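Local structure of predicted protein (Acinetobacter sp. RUH2624, 4MEA) at residues Ile9-Pro12 / Pro13-Gln17. The protein is a secreted Cif-type epoxide hydrolase of the alpha/beta hydrolase fold that opens epoxides with water, probably acting as a virulence factor. Sequence-based numbering, arbitrary orientation.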
loop_
_atom_site.group_PDB
_atom_site.type_symbol
_atom_site.label_atom_id
_atom_site.label_comp_id
_atom_site.label_asym_id
_atom_site.label_seq_id
_atom_site.Cartn_x
_atom_site.Cartn_y
_atom_site.Cartn_z
ATOM N N ILE A 9 1.564 1.925 18.525
ATOM C CA ILE A 9 1.934 1.430 19.853
ATOM C C ILE A 9 3.391 1.003 19.895
ATOM O O ILE A 9 4.026 0.809 18.855
ATOM C CB ILE A 9 1.062 0.220 20.276
ATOM C CG1 ILE A 9 1.293 -0.972 19.337
ATOM C CG2 ILE A 9 -0.409 0.615 20.297
ATOM C CD1 ILE A 9 0.684 -2.288 19.847
ATOM N N ASP A 10 3.932 0.860 21.100
ATOM C CA ASP A 10 5.264 0.282 21.236
ATOM C C ASP A 10 5.247 -0.931 22.168
ATOM O O ASP A 10 6.275 -1.344 22.686
ATOM C CB ASP A 10 6.304 1.331 21.666
ATOM C CG ASP A 10 5.999 1.952 23.023
ATOM O OD1 ASP A 10 5.339 1.293 23.857
ATOM O OD2 ASP A 10 6.436 3.103 23.256
ATOM N N THR A 11 4.070 -1.509 22.363
ATOM C CA THR A 11 3.961 -2.748 23.141
ATOM C C THR A 11 4.808 -3.853 22.524
ATOM O O THR A 11 4.768 -4.064 21.316
ATOM C CB THR A 11 2.506 -3.212 23.206
ATOM O OG1 THR A 11 1.669 -2.082 23.495
ATOM C CG2 THR A 11 2.324 -4.291 24.275
ATOM N N PRO A 12 5.598 -4.555 23.354
ATOM C CA PRO A 12 6.397 -5.676 22.850
ATOM C C PRO A 12 5.487 -6.787 22.347
ATOM O O PRO A 12 4.472 -7.075 22.985
ATOM C CB PRO A 12 7.172 -6.143 24.088
ATOM C CG PRO A 12 7.227 -4.942 24.978
ATOM C CD PRO A 12 5.899 -4.253 24.766
ATOM N N PRO A 13 5.825 -7.378 21.194
ATOM C CA PRO A 13 5.016 -8.458 20.613
ATOM C C PRO A 13 4.690 -9.578 21.624
ATOM O O PRO A 13 3.605 -10.157 21.572
ATOM C CB PRO A 13 5.915 -8.992 19.497
ATOM C CG PRO A 13 6.722 -7.794 19.058
ATOM C CD PRO A 13 6.902 -6.928 20.288
ATOM N N ALA A 14 5.619 -9.883 22.524
ATOM C CA ALA A 14 5.412 -10.965 23.488
ATOM C C ALA A 14 4.334 -10.585 24.483
ATOM O O ALA A 14 3.533 -11.422 24.898
ATOM C CB ALA A 14 6.707 -11.295 24.213
ATOM N N VAL A 15 4.320 -9.314 24.866
ATOM C CA VAL A 15 3.302 -8.795 25.778
ATOM C C VAL A 15 1.924 -8.829 25.094
ATOM O O VAL A 15 0.937 -9.295 25.676
ATOM C CB VAL A 15 3.672 -7.372 26.281
ATOM C CG1 VAL A 15 2.512 -6.724 27.005
ATOM C CG2 VAL A 15 4.915 -7.426 27.175
ATOM N N SER A 16 1.862 -8.372 23.846
ATOM C CA SER A 16 0.630 -8.487 23.064
ATOM C C SER A 16 0.123 -9.932 22.960
ATOM O O SER A 16 -1.076 -10.182 23.061
ATOM C CB SER A 16 0.825 -7.911 21.661
ATOM O OG SER A 16 1.067 -6.519 21.730
ATOM N N GLN A 17 1.033 -10.878 22.739
ATOM C CA GLN A 17 0.642 -12.279 22.616
ATOM C C GLN A 17 -0.042 -12.783 23.903
ATOM O O GLN A 17 -0.988 -13.573 23.846
ATOM C CB GLN A 17 1.849 -13.152 22.261
ATOM C CG GLN A 17 1.506 -14.631 22.010
ATOM C CD GLN A 17 0.439 -14.808 20.938
ATOM O OE1 GLN A 17 0.577 -14.318 19.822
ATOM N NE2 GLN A 17 -0.638 -15.503 21.285
HETATM O O HOH W 1 2.731 -5.562 19.993
#
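This contact is the N-terminal turn of helix 13-25, with Pro12 at the N-cap and Pro13 as the first helical residue. Pro13 has no N-H, and none is needed in a first turn. Pro12 O takes a hydrogen bond from Ser16 N at 3.0 Å. The bond is nearly straight, with an N-H...O angle of 168°, and the donor lies almost in line with the carbonyl. The Pro12 ring and Val15 lie side by side and point the same way. Pro12 CB and Val15 CG2 are 4.0 Å apart. The other Val15 methyl, CG1, is 3.7 Å from Thr11 CG2, and these two side chains cross at about a right angle. Thr11 CG2 stands anti to its own backbone N (chi1 of OG1 -45°), which turns this methyl to the helix, where it also lies 3.6 Å from Ser16 OG. A water bridges the loop to the helix. It donates to Thr11 O at 2.9 Å and accepts from Ser16 OG at 2.6 Å. Ser16 OG is also hydrogen-bonded to Asn201 ND2 of helix 200-211, on which Ile9 packs. The buried Ser16 hydroxyl is thus satisfied by water and amide together, linking loop, helix start and helix 200-211.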